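4-hydroxyphenylpyruvate dioxygenase (Pseudomonas putida, PDB 5HMQ) catalyses the metal-dependent dehydration of 3-dehydroshikimate to protocatechuate, a shared intermediate of quinate and shikimate breakdown. Local coordinates at residues L263-E268 against W458-K463; N315-L320 against Q334-G339; S485-S490 against A610-A615. One frame throughout, in Å; residues are numbered along the deposited sequence.

How the contacts relate
Followed from the N terminus, the chain first completes its TIM barrel, whose last long helix, 252-276, supplies the first half of contact 1. It then enters the first glyoxalase-like module, where contact 2 closes a short loop of 13 residues by bringing helix 307-319 onto strand 333-338. That whole excursion falls within the 189 residues that contact 1 spans before helix 455-465 of the second module meets the barrel helix. Contact 3 opens only afterwards, joining strand 484-489 to the loop 610-615 near the C terminus. Contacts 1 and 3 adjoin, since Leu-488 packs on Val-459 and Tyr-462, while contact 2 touches neither.

Contact 1 (L263-E268 against W458-K463); sequences LLYLEE and WVLFYK
Tyr-265 meets Lys-463 and Leu-460 where two helices from different domains face each other: helix 252-276, the last long helix of the TIM barrel, and helix 455-465 of the second glyoxalase-like (VOC) module. The backbones stay well apart, with 8.3 Å between CA of Tyr-265 and CA of Lys-463, and a single aromatic ring does most of the bridging. CG of Tyr-265 stands anti to the backbone N (chi1 -178°), which carries the phenol straight out from the barrel helix toward the other one. Two atoms on diagonally opposite parts of the ring, CE1 and CD2, reach the two neighbours, both at a slant. CE1 approaches the backbone of Lys-463 and lies 3.2 Å from Lys-463 O, a contact of ring carbon with carbonyl oxygen. CD2 looks toward Leu-460, whose CD1 is 4.5 Å from Tyr-265 CD2, a looser apolar approach. Leu-460 also rests on Arg-261 and Ser-262, one turn back on the barrel helix.

Lys-463 and the phenol cross at a slant and part quickly. The lysine chain runs extended beyond CG, away from the ring, and delivers NZ to the carbonyl oxygen of Gly-216, so this residue of the VOC module grips the barrel a second time. Glu-268 adds a further tie between domains through its salt bridge to Arg-380 in the first module, and Trp-458 packs on Phe-247 of the second subunit. At the far end of the ring, Tyr-265 OH comes to 4.0 Å from Lys-463 CB.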
ATOM      1  N   LEU C 263      17.318  12.385   2.992  1.00 45.90           N
ATOM      2  CA  LEU C 263      18.228  13.502   2.759  1.00 42.89           C
ATOM      3  C   LEU C 263      19.276  13.597   3.859  1.00 43.14           C
ATOM      4  O   LEU C 263      20.441  13.908   3.587  1.00 42.81           O
ATOM      5  CB  LEU C 263      17.444  14.810   2.642  1.00 41.31           C
ATOM      6  CG  LEU C 263      16.741  15.039   1.302  1.00 42.91           C
ATOM      7  CD1 LEU C 263      16.007  16.371   1.290  1.00 41.88           C
ATOM      8  CD2 LEU C 263      17.744  14.964   0.160  1.00 40.60           C
ATOM      9  N   LEU C 264      18.876  13.356   5.109  1.00 45.51           N
ATOM     10  CA  LEU C 264      19.841  13.321   6.202  1.00 46.26           C
ATOM     11  C   LEU C 264      20.878  12.228   5.974  1.00 46.46           C
ATOM     12  O   LEU C 264      22.083  12.447   6.150  1.00 46.11           O
ATOM     13  CB  LEU C 264      19.117  13.111   7.533  1.00 44.68           C
ATOM     14  CG  LEU C 264      18.122  14.204   7.931  1.00 46.31           C
ATOM     15  CD1 LEU C 264      17.509  13.902   9.289  1.00 44.31           C
ATOM     16  CD2 LEU C 264      18.761  15.588   7.907  1.00 45.41           C
ATOM     17  N   TYR C 265      20.421  11.037   5.579  1.00 45.47           N
ATOM     18  CA  TYR C 265      21.336   9.934   5.301  1.00 45.86           C
ATOM     19  C   TYR C 265      22.219  10.244   4.100  1.00 45.11           C
ATOM     20  O   TYR C 265      23.416   9.931   4.103  1.00 46.19           O
ATOM     21  CB  TYR C 265      20.535   8.651   5.076  1.00 45.67           C
ATOM     22  CG  TYR C 265      21.362   7.412   4.814  1.00 45.58           C
ATOM     23  CD1 TYR C 265      22.178   6.873   5.801  1.00 47.60           C
ATOM     24  CD2 TYR C 265      21.310   6.769   3.584  1.00 46.10           C
ATOM     25  CE1 TYR C 265      22.928   5.732   5.563  1.00 49.05           C
ATOM     26  CE2 TYR C 265      22.055   5.631   3.337  1.00 46.89           C
ATOM     27  CZ  TYR C 265      22.863   5.117   4.328  1.00 48.72           C
ATOM     28  OH  TYR C 265      23.605   3.983   4.084  1.00 49.31           O
ATOM     29  N   LEU C 266      21.646  10.868   3.066  1.00 45.74           N
ATOM     30  CA  LEU C 266      22.433  11.259   1.900  1.00 42.94           C
ATOM     31  C   LEU C 266      23.531  12.245   2.272  1.00 44.92           C
ATOM     32  O   LEU C 266      24.661  12.143   1.777  1.00 46.36           O
ATOM     33  CB  LEU C 266      21.522  11.863   0.834  1.00 42.40           C
ATOM     34  CG  LEU C 266      22.228  12.576  -0.321  1.00 44.13           C
ATOM     35  CD1 LEU C 266      23.118  11.620  -1.098  1.00 43.53           C
ATOM     36  CD2 LEU C 266      21.222  13.244  -1.241  1.00 44.81           C
ATOM     37  N   GLU C 267      23.218  13.214   3.134  1.00 47.90           N
ATOM     38  CA  GLU C 267      24.211  14.211   3.516  1.00 48.23           C
ATOM     39  C   GLU C 267      25.392  13.574   4.241  1.00 49.67           C
ATOM     40  O   GLU C 267      26.549  13.909   3.963  1.00 50.08           O
ATOM     41  CB  GLU C 267      23.566  15.286   4.390  1.00 47.57           C
ATOM     42  CG  GLU C 267      22.668  16.245   3.630  1.00 46.56           C
ATOM     43  CD  GLU C 267      22.086  17.322   4.520  1.00 51.25           C
ATOM     44  OE1 GLU C 267      22.564  17.471   5.665  1.00 52.02           O
ATOM     45  OE2 GLU C 267      21.153  18.021   4.073  1.00 51.33           O
ATOM     46  N   GLU C 268      25.120  12.653   5.171  1.00 50.71           N
ATOM     47  CA  GLU C 268      26.199  12.000   5.900  1.00 48.27           C
ATOM     48  C   GLU C 268      27.062  11.165   4.961  1.00 50.48           C
ATOM     49  O   GLU C 268      28.297  11.241   4.995  1.00 51.27           O
ATOM     50  CB  GLU C 268      25.623  11.132   7.019  1.00 47.88           C
ATOM     51  CG  GLU C 268      26.644  10.166   7.592  1.00 52.10           C
ATOM     52  CD  GLU C 268      26.009   9.169   8.550  1.00 51.14           C
ATOM     53  OE1 GLU C 268      25.163   8.377   8.101  1.00 51.22           O
ATOM     54  OE2 GLU C 268      26.339   9.196   9.742  1.00 51.49           O
ATOM     55  N   TRP C 458      11.397   0.250   5.135  1.00 43.75           N
ATOM     56  CA  TRP C 458      12.210  -0.584   6.018  1.00 41.92           C
ATOM     57  C   TRP C 458      13.678  -0.555   5.610  1.00 41.38           C
ATOM     58  O   TRP C 458      14.568  -0.546   6.469  1.00 42.39           O
ATOM     59  CB  TRP C 458      11.693  -2.022   6.022  1.00 43.06           C
ATOM     60  CG  TRP C 458      10.536  -2.268   6.941  1.00 43.40           C
ATOM     61  CD1 TRP C 458       9.226  -1.978   6.706  1.00 42.49           C
ATOM     62  CD2 TRP C 458      10.587  -2.874   8.241  1.00 42.82           C
ATOM     63  NE1 TRP C 458       8.457  -2.359   7.780  1.00 44.43           N
ATOM     64  CE2 TRP C 458       9.269  -2.912   8.735  1.00 43.37           C
ATOM     65  CE3 TRP C 458      11.620  -3.384   9.034  1.00 41.21           C
ATOM     66  CZ2 TRP C 458       8.956  -3.439   9.987  1.00 44.46           C
ATOM     67  CZ3 TRP C 458      11.308  -3.909  10.277  1.00 40.72           C
ATOM     68  CH2 TRP C 458       9.987  -3.932  10.741  1.00 41.72           C
ATOM     69  N   VAL C 459      13.949  -0.560   4.303  1.00 42.80           N
ATOM     70  CA  VAL C 459      15.330  -0.525   3.827  1.00 42.42           C
ATOM     71  C   VAL C 459      16.024   0.740   4.312  1.00 45.04           C
ATOM     72  O   VAL C 459      17.132   0.692   4.859  1.00 45.27           O
ATOM     73  CB  VAL C 459      15.372  -0.637   2.292  1.00 44.12           C
ATOM     74  CG1 VAL C 459      16.772  -0.340   1.776  1.00 40.94           C
ATOM     75  CG2 VAL C 459      14.920  -2.020   1.846  1.00 44.73           C
ATOM     76  N   LEU C 460      15.375   1.893   4.124  1.00 45.49           N
ATOM     77  CA  LEU C 460      15.949   3.154   4.583  1.00 45.72           C
ATOM     78  C   LEU C 460      16.060   3.186   6.102  1.00 44.12           C
ATOM     79  O   LEU C 460      17.010   3.757   6.651  1.00 46.38           O
ATOM     80  CB  LEU C 460      15.113   4.326   4.075  1.00 42.59           C
ATOM     81  CG  LEU C 460      15.520   5.715   4.559  1.00 41.86           C
ATOM     82  CD1 LEU C 460      16.975   5.992   4.227  1.00 37.72           C
ATOM     83  CD2 LEU C 460      14.625   6.764   3.929  1.00 43.89           C
ATOM     84  N   PHE C 461      15.095   2.582   6.797  1.00 41.64           N
ATOM     85  CA  PHE C 461      15.134   2.537   8.256  1.00 40.43           C
ATOM     86  C   PHE C 461      16.416   1.877   8.750  1.00 42.21           C
ATOM     87  O   PHE C 461      17.111   2.416   9.620  1.00 41.54           O
ATOM     88  CB  PHE C 461      13.895   1.796   8.774  1.00 42.13           C
ATOM     89  CG  PHE C 461      13.931   1.479  10.246  1.00 42.78           C
ATOM     90  CD1 PHE C 461      13.508   2.409  11.181  1.00 39.97           C
ATOM     91  CD2 PHE C 461      14.360   0.236  10.690  1.00 43.08           C
ATOM     92  CE1 PHE C 461      13.532   2.115  12.531  1.00 41.58           C
ATOM     93  CE2 PHE C 461      14.386  -0.065  12.039  1.00 43.27           C
ATOM     94  CZ  PHE C 461      13.970   0.876  12.961  1.00 44.06           C
ATOM     95  N   TYR C 462      16.755   0.713   8.191  1.00 43.35           N
ATOM     96  CA  TYR C 462      17.935  -0.013   8.646  1.00 44.50           C
ATOM     97  C   TYR C 462      19.223   0.592   8.097  1.00 44.45           C
ATOM     98  O   TYR C 462      20.249   0.594   8.787  1.00 44.27           O
ATOM     99  CB  TYR C 462      17.821  -1.491   8.268  1.00 42.61           C
ATOM    100  CG  TYR C 462      17.134  -2.321   9.330  1.00 42.88           C
ATOM    101  CD1 TYR C 462      17.789  -2.650  10.511  1.00 45.12           C
ATOM    102  CD2 TYR C 462      15.831  -2.772   9.156  1.00 39.92           C
ATOM    103  CE1 TYR C 462      17.168  -3.406  11.489  1.00 44.16           C
ATOM    104  CE2 TYR C 462      15.199  -3.529  10.131  1.00 41.92           C
ATOM    105  CZ  TYR C 462      15.875  -3.844  11.294  1.00 45.07           C
ATOM    106  OH  TYR C 462      15.258  -4.597  12.267  1.00 46.23           O
ATOM    107  N   LYS C 463      19.198   1.098   6.861  1.00 45.82           N
ATOM    108  CA  LYS C 463      20.399   1.713   6.301  1.00 46.55           C
ATOM    109  C   LYS C 463      20.810   2.957   7.080  1.00 45.66           C
ATOM    110  O   LYS C 463      22.003   3.189   7.304  1.00 46.47           O
ATOM    111  CB  LYS C 463      20.193   2.065   4.828  1.00 44.51           C
ATOM    112  CG  LYS C 463      20.419   0.921   3.861  1.00 44.87           C
ATOM    113  CD  LYS C 463      20.402   1.432   2.428  1.00 46.37           C
ATOM    114  CE  LYS C 463      20.917   0.388   1.451  1.00 49.20           C
ATOM    115  NZ  LYS C 463      20.890   0.890   0.049  1.00 50.72           N
TER

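Contact 2 (N315-L320 against Q334-G339); sequences NWLKRL and QLLRQG
The side-chain amide of Gln-338 is the flat group that meets Leu-320, the residue just after helix 307-319, and it does so through its edge. Leu-320 O lies almost in the amide plane and accepts a hydrogen bond from Gln-338 NE2 at 3.2 Å. The N-H points nearly straight at the oxygen (163°). Seen from the acceptor the fit is less regular, because NE2 stands above the plane of the Leu-320 carbonyl, 39° out of it, and does not follow a lone pair. At the other corner of the same amide, OE1 receives the backbone N-H of Leu-440. Both polar ends of a buried group are thus used, which should fix the rotation of the amide, and the glutamine links the residue closing the helix to strand 440-450 of the second module. With CG anti to the backbone N (chi1 178°) and the chain extended beyond it, the amide is carried across from strand to helix end.

One turn earlier the contact becomes apolar. Leu-336, two residues back on the same face of the strand, lays its CD2 branch against Leu-317 CB at 3.6 Å. Leu-317 and Leu-320 continue this layer onto Phe-600 of strand 599-606. The side chain of Leu-320 is about 9 Å from that of the magnesium ligand Glu-601. A helix packed on the sheet, running much the same way as strand 333-338, with one strand before it and three after, is the beta-alpha-beta-beta-beta arrangement found in VOC modules, here strand 295-304, helix 307-319 and strands 323-328, 333-338 and 341-346.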
ATOM      1  N   ASN C 315       8.120 -26.362  22.641  1.00 52.28           N
ATOM      2  CA  ASN C 315       8.375 -27.750  22.263  1.00 55.50           C
ATOM      3  C   ASN C 315       9.207 -27.820  20.988  1.00 58.43           C
ATOM      4  O   ASN C 315      10.167 -28.594  20.902  1.00 59.60           O
ATOM      5  CB  ASN C 315       7.054 -28.505  22.081  1.00 53.81           C
ATOM      6  CG  ASN C 315       6.329 -28.752  23.389  1.00 54.78           C
ATOM      7  OD1 ASN C 315       6.906 -28.630  24.463  1.00 55.37           O
ATOM      8  ND2 ASN C 315       5.059 -29.122  23.298  1.00 58.18           N
ATOM      9  N   TRP C 316       8.838 -27.023  19.982  1.00 55.46           N
ATOM     10  CA  TRP C 316       9.629 -26.923  18.763  1.00 50.98           C
ATOM     11  C   TRP C 316      11.079 -26.605  19.095  1.00 50.58           C
ATOM     12  O   TRP C 316      12.000 -27.184  18.516  1.00 52.86           O
ATOM     13  CB  TRP C 316       9.034 -25.854  17.846  1.00 52.01           C
ATOM     14  CG  TRP C 316       7.976 -26.372  16.930  1.00 50.83           C
ATOM     15  CD1 TRP C 316       6.791 -26.948  17.290  1.00 50.71           C
ATOM     16  CD2 TRP C 316       7.976 -26.311  15.501  1.00 48.10           C
ATOM     17  NE1 TRP C 316       6.067 -27.276  16.169  1.00 49.72           N
ATOM     18  CE2 TRP C 316       6.771 -26.893  15.059  1.00 48.11           C
ATOM     19  CE3 TRP C 316       8.883 -25.832  14.551  1.00 50.29           C
ATOM     20  CZ2 TRP C 316       6.448 -27.005  13.709  1.00 50.59           C
ATOM     21  CZ3 TRP C 316       8.562 -25.947  13.212  1.00 53.98           C
ATOM     22  CH2 TRP C 316       7.354 -26.526  12.802  1.00 54.17           C
ATOM     23  N   LEU C 317      11.294 -25.689  20.036  1.00 49.34           N
ATOM     24  CA  LEU C 317      12.651 -25.286  20.350  1.00 52.38           C
ATOM     25  C   LEU C 317      13.427 -26.340  21.147  1.00 54.60           C
ATOM     26  O   LEU C 317      14.624 -26.532  20.909  1.00 53.92           O
ATOM     27  CB  LEU C 317      12.636 -23.930  21.061  1.00 50.02           C
ATOM     28  CG  LEU C 317      12.063 -22.766  20.234  1.00 50.85           C
ATOM     29  CD1 LEU C 317      11.714 -21.551  21.103  1.00 47.70           C
ATOM     30  CD2 LEU C 317      12.975 -22.350  19.081  1.00 49.96           C
ATOM     31  N   LYS C 318      12.832 -27.041  22.093  1.00 54.22           N
ATOM     32  CA  LYS C 318      13.600 -28.190  22.636  1.00 54.13           C
ATOM     33  C   LYS C 318      13.848 -29.296  21.596  1.00 53.64           C
ATOM     34  O   LYS C 318      14.952 -29.856  21.562  1.00 53.62           O
ATOM     35  CB  LYS C 318      13.032 -28.620  23.991  1.00 55.27           C
ATOM     36  CG  LYS C 318      11.561 -28.441  24.133  1.00 60.36           C
ATOM     37  CD  LYS C 318      11.011 -28.414  25.569  1.00 65.66           C
ATOM     38  CE  LYS C 318       9.548 -28.201  25.703  1.00 68.30           C
ATOM     39  NZ  LYS C 318       8.823 -29.432  25.700  1.00 70.09           N
ATOM     40  N   ARG C 319      12.873 -29.613  20.727  1.00 50.21           N
ATOM     41  CA  ARG C 319      13.214 -30.583  19.691  1.00 52.10           C
ATOM     42  C   ARG C 319      14.354 -30.081  18.796  1.00 53.59           C
ATOM     43  O   ARG C 319      15.148 -30.889  18.291  1.00 55.86           O
ATOM     44  CB  ARG C 319      12.001 -30.945  18.866  1.00 48.41           C
ATOM     45  CG  ARG C 319      10.871 -31.461  19.714  1.00 48.52           C
ATOM     46  CD  ARG C 319       9.651 -31.786  18.894  1.00 53.25           C
ATOM     47  NE  ARG C 319       8.641 -32.498  19.671  1.00 59.97           N
ATOM     48  CZ  ARG C 319       7.495 -31.959  20.076  1.00 61.21           C
ATOM     49  NH1 ARG C 319       7.207 -30.701  19.767  1.00 60.55           N
ATOM     50  NH2 ARG C 319       6.630 -32.682  20.774  1.00 61.76           N
ATOM     51  N   LEU C 320      14.460 -28.764  18.593  1.00 50.82           N
ATOM     52  CA  LEU C 320      15.587 -28.186  17.866  1.00 50.65           C
ATOM     53  C   LEU C 320      16.844 -28.043  18.719  1.00 48.99           C
ATOM     54  O   LEU C 320      17.840 -27.486  18.242  1.00 50.53           O
ATOM     55  CB  LEU C 320      15.198 -26.821  17.288  1.00 48.67           C
ATOM     56  CG  LEU C 320      14.371 -26.885  16.006  1.00 49.84           C
ATOM     57  CD1 LEU C 320      13.647 -25.561  15.763  1.00 47.59           C
ATOM     58  CD2 LEU C 320      15.273 -27.238  14.814  1.00 46.55           C
ATOM     59  N   GLN C 334       9.330 -17.324  29.500  1.00 55.20           N
ATOM     60  CA  GLN C 334      10.245 -18.451  29.463  1.00 53.83           C
ATOM     61  C   GLN C 334      11.467 -18.114  28.624  1.00 55.02           C
ATOM     62  O   GLN C 334      11.354 -17.492  27.562  1.00 54.80           O
ATOM     63  CB  GLN C 334       9.561 -19.698  28.902  1.00 51.46           C
ATOM     64  CG  GLN C 334       8.566 -20.335  29.853  1.00 54.53           C
ATOM     65  CD  GLN C 334       9.246 -21.012  31.027  1.00 57.73           C
ATOM     66  OE1 GLN C 334      10.441 -21.301  30.986  1.00 60.99           O
ATOM     67  NE2 GLN C 334       8.481 -21.278  32.080  1.00 56.26           N
ATOM     68  N   LEU C 335      12.631 -18.521  29.113  1.00 54.88           N
ATOM     69  CA  LEU C 335      13.894 -18.327  28.418  1.00 53.20           C
ATOM     70  C   LEU C 335      14.415 -19.678  27.950  1.00 56.33           C
ATOM     71  O   LEU C 335      14.492 -20.626  28.741  1.00 57.81           O
ATOM     72  CB  LEU C 335      14.917 -17.644  29.327  1.00 50.78           C
ATOM     73  CG  LEU C 335      16.330 -17.497  28.763  1.00 53.73           C
ATOM     74  CD1 LEU C 335      16.316 -16.612  27.528  1.00 55.18           C
ATOM     75  CD2 LEU C 335      17.274 -16.934  29.812  1.00 51.70           C
ATOM     76  N   LEU C 336      14.769 -19.765  26.671  1.00 52.01           N
ATOM     77  CA  LEU C 336      15.388 -20.959  26.116  1.00 52.73           C
ATOM     78  C   LEU C 336      16.724 -20.585  25.495  1.00 54.57           C
ATOM     79  O   LEU C 336      16.899 -19.482  24.969  1.00 52.20           O
ATOM     80  CB  LEU C 336      14.506 -21.662  25.068  1.00 48.07           C
ATOM     81  CG  LEU C 336      13.291 -22.440  25.581  1.00 51.59           C
ATOM     82  CD1 LEU C 336      12.110 -21.528  25.882  1.00 52.09           C
ATOM     83  CD2 LEU C 336      12.917 -23.592  24.653  1.00 54.03           C
ATOM     84  N   ARG C 337      17.673 -21.516  25.570  1.00 55.61           N
ATOM     85  CA  ARG C 337      19.060 -21.202  25.279  1.00 55.13           C
ATOM     86  C   ARG C 337      19.712 -22.362  24.544  1.00 54.97           C
ATOM     87  O   ARG C 337      19.431 -23.529  24.833  1.00 54.74           O
ATOM     88  CB  ARG C 337      19.794 -20.900  26.591  1.00 56.03           C
ATOM     89  CG  ARG C 337      21.077 -20.120  26.477  1.00 57.83           C
ATOM     90  CD  ARG C 337      21.528 -19.734  27.879  1.00 60.11           C
ATOM     91  NE  ARG C 337      21.962 -18.341  27.955  1.00 63.00           N
ATOM     92  CZ  ARG C 337      22.050 -17.647  29.086  1.00 61.56           C
ATOM     93  NH1 ARG C 337      21.732 -18.215  30.242  1.00 60.83           N
ATOM     94  NH2 ARG C 337      22.454 -16.384  29.061  1.00 59.93           N
ATOM     95  N   GLN C 338      20.582 -22.033  23.591  1.00 48.67           N
ATOM     96  CA  GLN C 338      21.411 -23.032  22.918  1.00 48.01           C
ATOM     97  C   GLN C 338      22.585 -22.317  22.278  1.00 48.82           C
ATOM     98  O   GLN C 338      22.387 -21.462  21.409  1.00 49.97           O
ATOM     99  CB  GLN C 338      20.618 -23.804  21.864  1.00 50.78           C
ATOM    100  CG  GLN C 338      21.459 -24.817  21.098  1.00 52.53           C
ATOM    101  CD  GLN C 338      20.643 -25.658  20.134  1.00 50.39           C
ATOM    102  OE1 GLN C 338      21.165 -26.574  19.500  1.00 50.07           O
ATOM    103  NE2 GLN C 338      19.359 -25.346  20.013  1.00 49.62           N
ATOM    104  N   GLY C 339      23.796 -22.675  22.687  1.00 47.99           N
ATOM    105  CA  GLY C 339      24.972 -21.994  22.175  1.00 46.81           C
ATOM    106  C   GLY C 339      24.942 -20.519  22.527  1.00 48.92           C
ATOM    107  O   GLY C 339      24.842 -20.136  23.700  1.00 47.69           O
TER

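Contact 3 (S485-S490 against A610-A615); sequences SRALRS and AGYGAA
An aromatic ring packed on a small residue joins the loop 610-615 to one face of strand 484-489, with Tyr-612 set against Ala-487 and Ala-614 against Ser-485, near the C-terminal magnesium site. Ala-487 CB meets the far end of the phenol obliquely and sits 3.9 Å from both Tyr-612 CE2 and Tyr-612 OH. The tyrosine CG lies anti to its carbonyl carbon (chi1 -64°), an orientation that carries the phenol obliquely over the strand, Tyr-612 OH ending 4.2 Å from Leu-488 O. Ala-614 CB reaches Ser-485 OG at 4.4 Å, a loose contact.

The strand belongs to the second VOC module, in the beta-alpha-beta-beta-beta run of strand 440-450, helix 455-465 and strands 469-474, 484-489 and 496-501; strands 520-528 to 599-606 continue the same mixed sheet. The strand's two faces are used differently: Ala-487 and Ser-485 look to the loop, whereas Arg-486 and Leu-488 pack on helix 455-465. The loop thus lies over the sheet face that bears the metal ligands His-445, His-523 and Glu-601. Tyr-612 meets the ring of His-445 edge-to-face, its side chain about 5 Å from the magnesium ion. The hydroxyl of Tyr-612 has a weak hydrogen bond with Arg-496 NE.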
ATOM      1  N   SER C 485      16.744 -11.470  -5.010  1.00 70.34           N
ATOM      2  CA  SER C 485      16.252 -11.484  -3.636  1.00 68.61           C
ATOM      3  C   SER C 485      17.046 -10.474  -2.817  1.00 67.36           C
ATOM      4  O   SER C 485      18.275 -10.562  -2.754  1.00 66.27           O
ATOM      5  CB  SER C 485      16.337 -12.884  -3.022  1.00 67.51           C
ATOM      6  OG  SER C 485      17.666 -13.372  -3.016  1.00 69.03           O
ATOM      7  N   ARG C 486      16.356  -9.511  -2.198  1.00 62.12           N
ATOM      8  CA  ARG C 486      17.045  -8.442  -1.481  1.00 59.56           C
ATOM      9  C   ARG C 486      17.349  -8.829  -0.041  1.00 56.87           C
ATOM     10  O   ARG C 486      16.617  -9.594   0.590  1.00 59.79           O
ATOM     11  CB  ARG C 486      16.272  -7.118  -1.463  1.00 59.89           C
ATOM     12  CG  ARG C 486      15.972  -6.462  -2.791  1.00 61.22           C
ATOM     13  CD  ARG C 486      15.772  -4.966  -2.537  1.00 62.01           C
ATOM     14  NE  ARG C 486      14.535  -4.412  -3.074  1.00 64.06           N
ATOM     15  CZ  ARG C 486      14.147  -3.157  -2.868  1.00 66.24           C
ATOM     16  NH1 ARG C 486      14.902  -2.345  -2.137  1.00 65.93           N
ATOM     17  NH2 ARG C 486      13.011  -2.711  -3.386  1.00 65.37           N
ATOM     18  N   ALA C 487      18.447  -8.278   0.473  1.00 52.54           N
ATOM     19  CA  ALA C 487      18.883  -8.526   1.835  1.00 50.16           C
ATOM     20  C   ALA C 487      19.728  -7.351   2.303  1.00 49.64           C
ATOM     21  O   ALA C 487      20.302  -6.616   1.496  1.00 50.88           O
ATOM     22  CB  ALA C 487      19.685  -9.830   1.949  1.00 52.44           C
ATOM     23  N   LEU C 488      19.772  -7.164   3.619  1.00 46.89           N
ATOM     24  CA  LEU C 488      20.633  -6.170   4.240  1.00 46.02           C
ATOM     25  C   LEU C 488      21.616  -6.859   5.179  1.00 47.18           C
ATOM     26  O   LEU C 488      21.491  -8.046   5.496  1.00 47.73           O
ATOM     27  CB  LEU C 488      19.814  -5.111   4.987  1.00 48.50           C
ATOM     28  CG  LEU C 488      18.844  -4.302   4.125  1.00 50.26           C
ATOM     29  CD1 LEU C 488      17.941  -3.446   5.010  1.00 52.37           C
ATOM     30  CD2 LEU C 488      19.585  -3.447   3.084  1.00 47.32           C
ATOM     31  N   ARG C 489      22.601  -6.088   5.632  1.00 47.84           N
ATOM     32  CA  ARG C 489      23.752  -6.657   6.319  1.00 49.31           C
ATOM     33  C   ARG C 489      24.416  -5.568   7.145  1.00 47.64           C
ATOM     34  O   ARG C 489      24.659  -4.470   6.635  1.00 50.50           O
ATOM     35  CB  ARG C 489      24.732  -7.243   5.293  1.00 48.69           C
ATOM     36  CG  ARG C 489      26.001  -7.859   5.851  1.00 52.98           C
ATOM     37  CD  ARG C 489      27.045  -7.977   4.744  1.00 56.31           C
ATOM     38  NE  ARG C 489      28.195  -8.796   5.123  1.00 59.83           N
ATOM     39  CZ  ARG C 489      29.296  -8.322   5.698  1.00 59.92           C
ATOM     40  NH1 ARG C 489      29.400  -7.029   5.974  1.00 59.24           N
ATOM     41  NH2 ARG C 489      30.293  -9.143   6.004  1.00 58.84           N
ATOM     42  N   SER C 490      24.693  -5.861   8.414  1.00 47.92           N
ATOM     43  CA  SER C 490      25.527  -4.965   9.201  1.00 48.31           C
ATOM     44  C   SER C 490      26.929  -4.916   8.598  1.00 50.20           C
ATOM     45  O   SER C 490      27.346  -5.812   7.860  1.00 50.93           O
ATOM     46  CB  SER C 490      25.580  -5.410  10.662  1.00 48.15           C
ATOM     47  OG  SER C 490      26.114  -6.717  10.783  1.00 50.11           O
ATOM     48  N   ALA C 610      29.356 -17.690   1.524  1.00 57.36           N
ATOM     49  CA  ALA C 610      28.797 -16.460   2.064  1.00 55.23           C
ATOM     50  C   ALA C 610      27.349 -16.187   1.676  1.00 55.81           C
ATOM     51  O   ALA C 610      26.757 -15.245   2.215  1.00 53.83           O
ATOM     52  CB  ALA C 610      29.653 -15.256   1.641  1.00 54.40           C
ATOM     53  N   GLY C 611      26.761 -16.963   0.769  1.00 57.77           N
ATOM     54  CA  GLY C 611      25.412 -16.710   0.309  1.00 55.79           C
ATOM     55  C   GLY C 611      24.348 -17.276   1.227  1.00 55.18           C
ATOM     56  O   GLY C 611      24.588 -17.594   2.395  1.00 53.75           O
ATOM     57  N   TYR C 612      23.139 -17.404   0.676  1.00 52.26           N
ATOM     58  CA  TYR C 612      21.993 -17.920   1.407  1.00 52.68           C
ATOM     59  C   TYR C 612      21.432 -19.199   0.807  1.00 54.68           C
ATOM     60  O   TYR C 612      20.416 -19.702   1.302  1.00 55.46           O
ATOM     61  CB  TYR C 612      20.860 -16.883   1.466  1.00 51.88           C
ATOM     62  CG  TYR C 612      21.152 -15.602   2.216  1.00 52.12           C
ATOM     63  CD1 TYR C 612      21.186 -15.580   3.605  1.00 50.96           C
ATOM     64  CD2 TYR C 612      21.337 -14.404   1.538  1.00 53.17           C
ATOM     65  CE1 TYR C 612      21.432 -14.407   4.299  1.00 50.57           C
ATOM     66  CE2 TYR C 612      21.581 -13.225   2.224  1.00 54.63           C
ATOM     67  CZ  TYR C 612      21.627 -13.234   3.604  1.00 52.44           C
ATOM     68  OH  TYR C 612      21.870 -12.065   4.291  1.00 51.93           O
ATOM     69  N   GLY C 613      22.053 -19.739  -0.235  1.00 59.18           N
ATOM     70  CA  GLY C 613      21.498 -20.899  -0.907  1.00 56.77           C
ATOM     71  C   GLY C 613      20.194 -20.597  -1.611  1.00 57.02           C
ATOM     72  O   GLY C 613      19.284 -21.436  -1.608  1.00 56.62           O
ATOM     73  N   ALA C 614      20.080 -19.408  -2.208  1.00 58.84           N
ATOM     74  CA  ALA C 614      18.847 -19.013  -2.880  1.00 61.84           C
ATOM     75  C   ALA C 614      18.508 -19.921  -4.054  1.00 64.12           C
ATOM     76  O   ALA C 614      17.343 -19.970  -4.465  1.00 63.59           O
ATOM     77  CB  ALA C 614      18.948 -17.563  -3.355  1.00 61.75           C
ATOM     78  N   ALA C 615      19.495 -20.636  -4.602  1.00 63.68           N
ATOM     79  CA  ALA C 615      19.236 -21.535  -5.720  1.00 63.51           C
ATOM     80  C   ALA C 615      18.269 -22.655  -5.358  1.00 62.38           C
ATOM     81  O   ALA C 615      17.708 -23.287  -6.259  1.00 65.90           O
ATOM     82  CB  ALA C 615      20.550 -22.128  -6.233  1.00 62.46           C
TER